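Local coordinates for ankyrin repeat domain-containing protein EMB506, chloroplastic (Arabidopsis thaliana, PDB 6JD6) that takes part in the initial differentiation of proplastids during embryo development, is required for correct cotyledon and leaf-margin development, and has molecular condensate scaffold activity, at residues 147-152 / 163-168; 172-177 / 204-209; 220-225 / 261-266. One frame throughout, in Å; residues are numbered along the deposited sequence.

Contact 1 (147-152 / 163-168); sequences TALHKA and HLLRKG. With SO4 (sulfate ion), chain I.
Leu164 turns its CD1 methyl onto the first turn of helix 148-154, where it packs as much on backbone as on side chain. Leu164 CD1 lies 3.8 Å from Leu149 CA and 4.2 Å from Ala152 CB, with Ala148 CB just beyond. With CG anti to its backbone N (chi1 180°), Leu149 carries its branch toward Leu165; the two side chains cross at about a right angle, Leu149 CD2 and Leu165 CD2 being 3.9 Å apart. No hydrogen bond crosses between the segments. Thr147 and His150 form a capping box: Thr147 N gives a nearly straight bond of 3.0 Å (174°) to His150 ND1, close to the ring plane, while Thr147 OG1 accepts weakly from the N atoms of Leu149 and His150. His150 NE2 donates in turn to Leu173 O. On helix 158-166, a sulfate, probably from the crystallisation liquor, accepts from His163 ND1 at O4 (2.9 Å) and from Arg166 NE at O2 (3.1 Å). The two helices of the second ankyrin repeat are thus joined here by buried apolar contact, and His150, accepting at ND1 and donating at NE2, is likely to be neutral.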
loop_
_atom_site.group_PDB
_atom_site.type_symbol
_atom_site.label_atom_id
_atom_site.label_comp_id
_atom_site.label_asym_id
_atom_site.label_seq_id
_atom_site.Cartn_x
_atom_site.Cartn_y
_atom_site.Cartn_z
ATOM N N THR A 147 -0.769 -0.052 -11.434
ATOM C CA THR A 147 0.462 0.623 -11.809
ATOM C C THR A 147 1.163 1.110 -10.550
ATOM O O THR A 147 0.643 0.962 -9.442
ATOM C CB THR A 147 0.189 1.839 -12.710
ATOM O OG1 THR A 147 -0.482 2.851 -11.949
ATOM C CG2 THR A 147 -0.676 1.443 -13.899
ATOM N N ALA A 148 2.341 1.694 -10.727
ATOM C CA ALA A 148 3.074 2.287 -9.620
ATOM C C ALA A 148 2.261 3.388 -8.940
ATOM O O ALA A 148 2.373 3.589 -7.731
ATOM C CB ALA A 148 4.404 2.833 -10.103
ATOM N N LEU A 149 1.453 4.103 -9.721
ATOM C CA LEU A 149 0.600 5.154 -9.168
ATOM C C LEU A 149 -0.422 4.580 -8.182
ATOM O O LEU A 149 -0.578 5.100 -7.079
ATOM C CB LEU A 149 -0.111 5.934 -10.281
ATOM C CG LEU A 149 -1.038 7.064 -9.826
ATOM C CD1 LEU A 149 -0.256 8.130 -9.063
ATOM C CD2 LEU A 149 -1.782 7.686 -11.009
ATOM N N HIS A 150 -1.118 3.521 -8.590
ATOM C CA HIS A 150 -2.059 2.831 -7.706
ATOM C C HIS A 150 -1.387 2.483 -6.381
ATOM O O HIS A 150 -1.914 2.775 -5.310
ATOM C CB HIS A 150 -2.553 1.528 -8.337
ATOM C CG HIS A 150 -3.583 1.708 -9.409
ATOM N ND1 HIS A 150 -3.332 1.425 -10.734
ATOM C CD2 HIS A 150 -4.878 2.101 -9.348
ATOM C CE1 HIS A 150 -4.422 1.651 -11.446
ATOM N NE2 HIS A 150 -5.376 2.061 -10.628
ATOM N N LYS A 151 -0.217 1.857 -6.469
ATOM C CA LYS A 151 0.493 1.392 -5.281
ATOM C C LYS A 151 0.983 2.531 -4.407
ATOM O O LYS A 151 0.899 2.459 -3.178
ATOM C CB LYS A 151 1.669 0.498 -5.664
ATOM C CG LYS A 151 1.372 -0.957 -5.478
ATOM C CD LYS A 151 1.003 -1.259 -4.039
ATOM C CE LYS A 151 0.294 -2.590 -3.960
ATOM N NZ LYS A 151 1.110 -3.645 -4.611
ATOM N N ALA A 152 1.499 3.574 -5.046
ATOM C CA ALA A 152 1.982 4.746 -4.328
ATOM C C ALA A 152 0.856 5.393 -3.529
ATOM O O ALA A 152 1.079 5.947 -2.450
ATOM C CB ALA A 152 2.583 5.748 -5.303
ATOM N N HIS A 163 4.901 13.285 -8.014
ATOM C CA HIS A 163 5.989 13.141 -8.976
ATOM C C HIS A 163 5.539 12.339 -10.192
ATOM O O HIS A 163 5.767 12.743 -11.329
ATOM C CB HIS A 163 7.204 12.461 -8.335
ATOM C CG HIS A 163 8.315 12.184 -9.300
ATOM N ND1 HIS A 163 9.261 13.127 -9.639
ATOM C CD2 HIS A 163 8.620 11.075 -10.015
ATOM C CE1 HIS A 163 10.105 12.611 -10.514
ATOM N NE2 HIS A 163 9.738 11.366 -10.760
ATOM N N LEU A 164 4.904 11.197 -9.939
ATOM C CA LEU A 164 4.392 10.330 -10.998
ATOM C C LEU A 164 3.391 11.051 -11.895
ATOM O O LEU A 164 3.444 10.927 -13.118
ATOM C CB LEU A 164 3.741 9.081 -10.398
ATOM C CG LEU A 164 4.683 8.022 -9.824
ATOM C CD1 LEU A 164 3.898 6.947 -9.085
ATOM C CD2 LEU A 164 5.515 7.409 -10.936
ATOM N N LEU A 165 2.480 11.802 -11.283
ATOM C CA LEU A 165 1.479 12.558 -12.033
ATOM C C LEU A 165 2.126 13.618 -12.912
ATOM O O LEU A 165 1.713 13.821 -14.053
ATOM C CB LEU A 165 0.458 13.198 -11.089
ATOM C CG LEU A 165 -0.492 12.214 -10.401
ATOM C CD1 LEU A 165 -1.343 12.908 -9.349
ATOM C CD2 LEU A 165 -1.375 11.529 -11.428
ATOM N N ARG A 166 3.141 14.295 -12.383
ATOM C CA ARG A 166 3.850 15.305 -13.163
ATOM C C ARG A 166 4.592 14.659 -14.327
ATOM O O ARG A 166 4.753 15.268 -15.381
ATOM C CB ARG A 166 4.815 16.112 -12.291
ATOM C CG ARG A 166 4.131 17.142 -11.402
ATOM C CD ARG A 166 5.141 18.081 -10.751
ATOM N NE ARG A 166 6.106 17.362 -9.923
ATOM C CZ ARG A 166 5.901 17.032 -8.652
ATOM N NH1 ARG A 166 4.761 17.354 -8.057
ATOM N NH2 ARG A 166 6.833 16.377 -7.974
ATOM N N LYS A 167 5.027 13.416 -14.136
ATOM C CA LYS A 167 5.714 12.677 -15.193
ATOM C C LYS A 167 4.770 12.030 -16.215
ATOM O O LYS A 167 5.223 11.409 -17.176
ATOM C CB LYS A 167 6.662 11.629 -14.606
ATOM C CG LYS A 167 8.094 12.113 -14.525
ATOM C CD LYS A 167 9.078 10.959 -14.465
ATOM C CE LYS A 167 10.460 11.424 -14.897
ATOM N NZ LYS A 167 10.839 12.696 -14.216
ATOM N N GLY A 168 3.465 12.174 -16.005
ATOM C CA GLY A 168 2.494 11.711 -16.979
ATOM C C GLY A 168 1.871 10.356 -16.692
ATOM O O GLY A 168 1.269 9.752 -17.579
HETATM S S SO4 I . 10.029 16.503 -10.032
HETATM O O1 SO4 I . 10.186 17.942 -9.838
HETATM O O2 SO4 I . 8.868 16.248 -10.881
HETATM O O3 SO4 I . 11.229 15.970 -10.673
HETATM O O4 SO4 I . 9.837 15.853 -8.739
#

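Contact 2 (172-177 / 204-209); sequences HLQDRD and VNVADN
Val206 meets Gln174 where two of the long loops linking successive ankyrin repeats, second to third and third to fourth, lie side by side. Val206 CG2 sits 3.5 Å from Gln174 CD, the side chains sliding past each other in opposite directions; Gln174, extended at chi2 (169°), carries its CD out to that methyl. Gln174 NE2 comes 3.1 Å from Ala207 O while donating to Gly178 O. At Asp208, CB rests 3.4 Å from Asp177 O. Asp208 OD1 accepts from the N atoms of Glu210 and Trp212, and OD2 from an aromatic side chain of another protein chain. Asn209 makes the polar link: its backbone N donates to Asp177 O (3.0 Å), and its ND2 reaches a lone pair of Arg176 O (3.1 Å, 149°), so one residue holds two consecutive carbonyls. A water bridges Asn209 ND2 to Asp177 OD1; OD2 of Asp177 pairs with a basic side chain of the other protein. Asp175 OD1 shapes the receiving loop by accepting from Asp177 N, an Asx turn. The contact joins the loop between helices 158-166 and 181-187 to the one between 191-199 and 214-220, and Val206 also packs on Ile182 and His183 of helix 181-187.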
loop_
_atom_site.group_PDB
_atom_site.type_symbol
_atom_site.label_atom_id
_atom_site.label_comp_id
_atom_site.label_asym_id
_atom_site.label_seq_id
_atom_site.Cartn_x
_atom_site.Cartn_y
_atom_site.Cartn_z
ATOM N N HIS A 172 -6.304 7.771 -14.588
ATOM C CA HIS A 172 -7.661 7.321 -14.882
ATOM C C HIS A 172 -7.821 5.802 -14.856
ATOM O O HIS A 172 -8.940 5.291 -14.810
ATOM C CB HIS A 172 -8.106 7.847 -16.248
ATOM C CG HIS A 172 -7.894 9.316 -16.432
ATOM N ND1 HIS A 172 -8.650 10.265 -15.779
ATOM C CD2 HIS A 172 -7.016 10.000 -17.204
ATOM C CE1 HIS A 172 -8.246 11.470 -16.138
ATOM N NE2 HIS A 172 -7.254 11.337 -17.002
ATOM N N LEU A 173 -6.701 5.088 -14.887
ATOM C CA LEU A 173 -6.704 3.634 -15.038
ATOM C C LEU A 173 -7.380 2.885 -13.893
ATOM O O LEU A 173 -7.070 3.100 -12.722
ATOM C CB LEU A 173 -5.272 3.115 -15.215
ATOM C CG LEU A 173 -4.587 3.542 -16.513
ATOM C CD1 LEU A 173 -3.131 3.083 -16.542
ATOM C CD2 LEU A 173 -5.350 3.002 -17.708
ATOM N N GLN A 174 -8.296 1.989 -14.243
ATOM C CA GLN A 174 -8.915 1.113 -13.257
ATOM C C GLN A 174 -8.157 -0.203 -13.189
ATOM O O GLN A 174 -7.782 -0.762 -14.223
ATOM C CB GLN A 174 -10.378 0.851 -13.620
ATOM C CG GLN A 174 -11.310 2.005 -13.305
ATOM C CD GLN A 174 -12.677 1.808 -13.907
ATOM O OE1 GLN A 174 -12.881 2.076 -15.087
ATOM N NE2 GLN A 174 -13.622 1.319 -13.109
ATOM N N ASP A 175 -7.924 -0.701 -11.980
ATOM C CA ASP A 175 -7.235 -1.976 -11.843
ATOM C C ASP A 175 -8.185 -3.161 -12.015
ATOM O O ASP A 175 -9.321 -3.001 -12.475
ATOM C CB ASP A 175 -6.419 -2.062 -10.536
ATOM C CG ASP A 175 -7.282 -2.101 -9.273
ATOM O OD1 ASP A 175 -8.510 -2.334 -9.347
ATOM O OD2 ASP A 175 -6.706 -1.910 -8.180
ATOM N N ARG A 176 -7.708 -4.341 -11.636
ATOM C CA ARG A 176 -8.438 -5.594 -11.815
ATOM C C ARG A 176 -9.794 -5.574 -11.119
ATOM O O ARG A 176 -10.753 -6.187 -11.582
ATOM C CB ARG A 176 -7.591 -6.748 -11.270
ATOM C CG ARG A 176 -8.260 -8.100 -11.326
ATOM C CD ARG A 176 -7.458 -9.138 -10.555
ATOM N NE ARG A 176 -8.103 -10.445 -10.621
ATOM C CZ ARG A 176 -7.575 -11.562 -10.140
ATOM N NH1 ARG A 176 -6.383 -11.534 -9.557
ATOM N NH2 ARG A 176 -8.242 -12.704 -10.245
ATOM N N ASP A 177 -9.867 -4.861 -9.999
ATOM C CA ASP A 177 -11.095 -4.778 -9.221
ATOM C C ASP A 177 -11.957 -3.588 -9.660
ATOM O O ASP A 177 -12.988 -3.297 -9.051
ATOM C CB ASP A 177 -10.765 -4.677 -7.725
ATOM C CG ASP A 177 -9.944 -5.866 -7.220
ATOM O OD1 ASP A 177 -10.288 -7.021 -7.561
ATOM O OD2 ASP A 177 -8.951 -5.644 -6.485
ATOM N N VAL A 204 -14.757 11.435 -10.938
ATOM C CA VAL A 204 -14.974 11.259 -9.501
ATOM C C VAL A 204 -16.124 10.303 -9.213
ATOM O O VAL A 204 -16.361 9.923 -8.063
ATOM C CB VAL A 204 -15.213 12.603 -8.776
ATOM C CG1 VAL A 204 -14.084 13.582 -9.094
ATOM C CG2 VAL A 204 -16.561 13.190 -9.160
ATOM N N ASN A 205 -16.827 9.907 -10.268
ATOM C CA ASN A 205 -17.940 8.978 -10.137
ATOM C C ASN A 205 -17.629 7.584 -10.671
ATOM O O ASN A 205 -18.533 6.778 -10.887
ATOM C CB ASN A 205 -19.182 9.561 -10.817
ATOM C CG ASN A 205 -19.717 10.769 -10.081
ATOM O OD1 ASN A 205 -19.921 10.721 -8.869
ATOM N ND2 ASN A 205 -19.911 11.868 -10.796
ATOM N N VAL A 206 -16.346 7.305 -10.880
ATOM C CA VAL A 206 -15.924 5.995 -11.357
ATOM C C VAL A 206 -16.411 4.893 -10.408
ATOM O O VAL A 206 -16.311 5.015 -9.188
ATOM C CB VAL A 206 -14.388 5.935 -11.574
ATOM C CG1 VAL A 206 -13.641 6.281 -10.291
ATOM C CG2 VAL A 206 -13.967 4.571 -12.110
ATOM N N ALA A 207 -16.974 3.834 -10.978
ATOM C CA ALA A 207 -17.520 2.733 -10.193
ATOM C C ALA A 207 -16.646 1.492 -10.351
ATOM O O ALA A 207 -16.214 1.176 -11.457
ATOM C CB ALA A 207 -18.957 2.436 -10.632
ATOM N N ASP A 208 -16.379 0.793 -9.251
ATOM C CA ASP A 208 -15.578 -0.424 -9.323
ATOM C C ASP A 208 -16.438 -1.613 -9.757
ATOM O O ASP A 208 -17.558 -1.425 -10.235
ATOM C CB ASP A 208 -14.832 -0.690 -8.002
ATOM C CG ASP A 208 -15.742 -1.184 -6.882
ATOM O OD1 ASP A 208 -16.978 -1.233 -7.054
ATOM O OD2 ASP A 208 -15.201 -1.515 -5.803
ATOM N N ASN A 209 -15.923 -2.829 -9.583
ATOM C CA ASN A 209 -16.636 -4.027 -10.026
ATOM C C ASN A 209 -17.959 -4.238 -9.302
ATOM O O ASN A 209 -18.850 -4.909 -9.814
ATOM C CB ASN A 209 -15.761 -5.279 -9.866
ATOM C CG ASN A 209 -14.596 -5.316 -10.843
ATOM O OD1 ASN A 209 -14.530 -4.530 -11.791
ATOM N ND2 ASN A 209 -13.680 -6.256 -10.629
HETATM O O HOH W 1 -12.807 -7.676 -8.032
HETATM O O HOH W 2 -14.607 -4.220 -6.505
#

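Contact 3 (220-225 / 261-266); sequences QSRNRD and YDLVKL. With SO4 (sulfate ion), chain C; SO4 (sulfate ion), chain H.
Neighbouring ankyrin repeats meet here: the second helix of the fifth packs on the inter-helix turn and the start of the second helix of the fourth, with Leu263 set between Arg222 and Arg224. Leu263 CD1 lies over the centre of one face of the Arg222 guanidinium, 3.4 Å from Arg222 CZ, while Leu263 CD2 touches Arg224 CG at 4.0 Å. Arg222 adopts positive phi in a Schellman motif, and its bent chain brings the guanidinium to backbone oxygens: NH1 to Leu250 O and Val219 O, NE to Phe258 O, NH2 to Ala251 O. Leu266 CD1 approaches Arg224 O to 3.5 Å. Arg224 NH1 forms a salt bridge of 3.0 Å with Asp262 OD2, met on the anti side and 32° out of the carboxylate plane. An alanine in place of Asp262 would probably leave Arg224 NH1 without this charged mate. A sulfate, probably from the crystallisation liquor, accepts from Arg224 NE (2.9 Å, at O4) and NH2, and also from the backbone N of Arg224 at the helix start. Chemically, a buried arginine gripped by main-chain oxygens offers its flat face to leucine, whereas the exposed one, in this crystal, probably shares its charge between an aspartate and a bound sulfate.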
loop_
_atom_site.group_PDB
_atom_site.type_symbol
_atom_site.label_atom_id
_atom_site.label_comp_id
_atom_site.label_asym_id
_atom_site.label_seq_id
_atom_site.Cartn_x
_atom_site.Cartn_y
_atom_site.Cartn_z
ATOM N N GLN A 220 -17.919 5.477 3.969
ATOM C CA GLN A 220 -17.502 4.304 4.734
ATOM C C GLN A 220 -16.362 4.652 5.696
ATOM O O GLN A 220 -16.322 4.160 6.827
ATOM C CB GLN A 220 -17.065 3.171 3.803
ATOM C CG GLN A 220 -16.837 1.835 4.509
ATOM C CD GLN A 220 -16.106 0.839 3.640
ATOM O OE1 GLN A 220 -15.035 1.133 3.106
ATOM N NE2 GLN A 220 -16.680 -0.347 3.484
ATOM N N SER A 221 -15.448 5.512 5.250
ATOM C CA SER A 221 -14.313 5.924 6.076
ATOM C C SER A 221 -14.721 6.931 7.152
ATOM O O SER A 221 -13.921 7.281 8.017
ATOM C CB SER A 221 -13.197 6.519 5.210
ATOM O OG SER A 221 -13.522 7.840 4.804
ATOM N N ARG A 222 -15.972 7.389 7.081
ATOM C CA ARG A 222 -16.552 8.371 8.014
ATOM C C ARG A 222 -15.911 9.752 7.914
ATOM O O ARG A 222 -16.105 10.597 8.791
ATOM C CB ARG A 222 -16.521 7.885 9.477
ATOM C CG ARG A 222 -16.862 6.407 9.682
ATOM C CD ARG A 222 -18.111 6.016 8.911
ATOM N NE ARG A 222 -19.345 6.481 9.537
ATOM C CZ ARG A 222 -20.535 6.417 8.949
ATOM N NH1 ARG A 222 -20.632 5.945 7.712
ATOM N NH2 ARG A 222 -21.620 6.835 9.585
ATOM N N ASN A 223 -15.157 9.990 6.845
ATOM C CA ASN A 223 -14.453 11.261 6.706
ATOM C C ASN A 223 -15.316 12.381 6.127
ATOM O O ASN A 223 -15.654 12.374 4.939
ATOM C CB ASN A 223 -13.186 11.097 5.870
ATOM C CG ASN A 223 -12.246 12.274 6.021
ATOM O OD1 ASN A 223 -12.403 13.301 5.357
ATOM N ND2 ASN A 223 -11.274 12.143 6.919
ATOM N N ARG A 224 -15.656 13.348 6.974
ATOM C CA ARG A 224 -16.504 14.465 6.580
ATOM C C ARG A 224 -15.855 15.382 5.541
ATOM O O ARG A 224 -16.505 15.787 4.578
ATOM C CB ARG A 224 -16.924 15.268 7.816
ATOM C CG ARG A 224 -17.856 14.502 8.752
ATOM C CD ARG A 224 -17.986 15.184 10.110
ATOM N NE ARG A 224 -16.730 15.158 10.857
ATOM C CZ ARG A 224 -16.586 15.623 12.095
ATOM N NH1 ARG A 224 -17.623 16.152 12.728
ATOM N NH2 ARG A 224 -15.407 15.558 12.698
ATOM N N ASP A 225 -14.583 15.718 5.737
ATOM C CA ASP A 225 -13.880 16.606 4.807
ATOM C C ASP A 225 -13.823 16.054 3.385
ATOM O O ASP A 225 -14.078 16.774 2.421
ATOM C CB ASP A 225 -12.457 16.903 5.292
ATOM C CG ASP A 225 -12.426 17.888 6.438
ATOM O OD1 ASP A 225 -13.456 18.551 6.683
ATOM O OD2 ASP A 225 -11.366 18.007 7.088
ATOM N N TYR A 261 -24.702 11.194 11.795
ATOM C CA TYR A 261 -25.593 12.318 11.550
ATOM C C TYR A 261 -24.927 13.411 10.716
ATOM O O TYR A 261 -25.553 13.983 9.829
ATOM C CB TYR A 261 -26.133 12.909 12.854
ATOM C CG TYR A 261 -27.126 14.018 12.598
ATOM C CD1 TYR A 261 -28.415 13.728 12.174
ATOM C CD2 TYR A 261 -26.770 15.352 12.748
ATOM C CE1 TYR A 261 -29.326 14.732 11.921
ATOM C CE2 TYR A 261 -27.679 16.366 12.501
ATOM C CZ TYR A 261 -28.955 16.046 12.086
ATOM O OH TYR A 261 -29.871 17.039 11.830
ATOM N N ASP A 262 -23.663 13.700 11.004
ATOM C CA ASP A 262 -22.927 14.708 10.249
ATOM C C ASP A 262 -22.817 14.323 8.782
ATOM O O ASP A 262 -22.997 15.161 7.897
ATOM C CB ASP A 262 -21.528 14.920 10.832
ATOM C CG ASP A 262 -21.555 15.674 12.143
ATOM O OD1 ASP A 262 -22.584 16.319 12.438
ATOM O OD2 ASP A 262 -20.545 15.626 12.876
ATOM N N LEU A 263 -22.518 13.054 8.530
ATOM C CA LEU A 263 -22.410 12.551 7.167
ATOM C C LEU A 263 -23.753 12.619 6.432
ATOM O O LEU A 263 -23.811 13.030 5.269
ATOM C CB LEU A 263 -21.848 11.126 7.166
ATOM C CG LEU A 263 -20.373 11.043 7.580
ATOM C CD1 LEU A 263 -19.973 9.614 7.889
ATOM C CD2 LEU A 263 -19.468 11.628 6.499
ATOM N N VAL A 264 -24.824 12.225 7.116
ATOM C CA VAL A 264 -26.171 12.296 6.553
ATOM C C VAL A 264 -26.510 13.733 6.168
ATOM O O VAL A 264 -27.056 13.994 5.095
ATOM C CB VAL A 264 -27.227 11.767 7.550
ATOM C CG1 VAL A 264 -28.632 12.237 7.165
ATOM C CG2 VAL A 264 -27.166 10.250 7.633
ATOM N N LYS A 265 -26.164 14.661 7.051
ATOM C CA LYS A 265 -26.400 16.079 6.824
ATOM C C LYS A 265 -25.695 16.562 5.553
ATOM O O LYS A 265 -26.308 17.203 4.706
ATOM C CB LYS A 265 -25.952 16.874 8.050
ATOM C CG LYS A 265 -26.226 18.357 7.995
ATOM C CD LYS A 265 -26.379 18.928 9.400
ATOM C CE LYS A 265 -25.206 18.538 10.295
ATOM N NZ LYS A 265 -25.308 19.158 11.649
ATOM N N LEU A 266 -24.414 16.234 5.418
ATOM C CA LEU A 266 -23.663 16.540 4.204
ATOM C C LEU A 266 -24.328 15.962 2.955
ATOM O O LEU A 266 -24.382 16.611 1.912
ATOM C CB LEU A 266 -22.234 16.002 4.305
ATOM C CG LEU A 266 -21.265 16.758 5.215
ATOM C CD1 LEU A 266 -19.933 16.028 5.297
ATOM C CD2 LEU A 266 -21.069 18.183 4.715
HETATM S S SO4 C . -13.367 14.377 9.560
HETATM O O1 SO4 C . -13.303 15.180 10.778
HETATM O O2 SO4 C . -13.266 15.247 8.390
HETATM O O3 SO4 C . -12.259 13.428 9.537
HETATM O O4 SO4 C . -14.624 13.634 9.551
HETATM S S SO4 H . -23.353 11.139 15.500
HETATM O O1 SO4 H . -24.232 11.594 16.575
HETATM O O2 SO4 H . -23.117 12.236 14.563
HETATM O O3 SO4 H . -22.079 10.703 16.071
HETATM O O4 SO4 H . -23.984 10.022 14.802
#

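Overall arrangement
The three contacts follow one another along the chain and sample successive levels of an ankyrin stack built from helix pairs and long loops. Contact 1 lies inside the second repeat, between helices 148-154 and 158-166. Contact 2 joins the loops leading into helices 181-187 and 214-220, about 16 Å from contact 1 between centres; the two touch, Thr147 packing on Leu173. Contact 3, between the turn and start of helix 224-232 and helix 260-269, lies about 22 Å from contact 2 and about 29 Å from contact 1, centre to centre, and touches neither. Packing within a repeat, loop-to-loop bonding and packing between repeats together build the elongated domain, and another protein chain reaches contacts 2 and 3 but not contact 1.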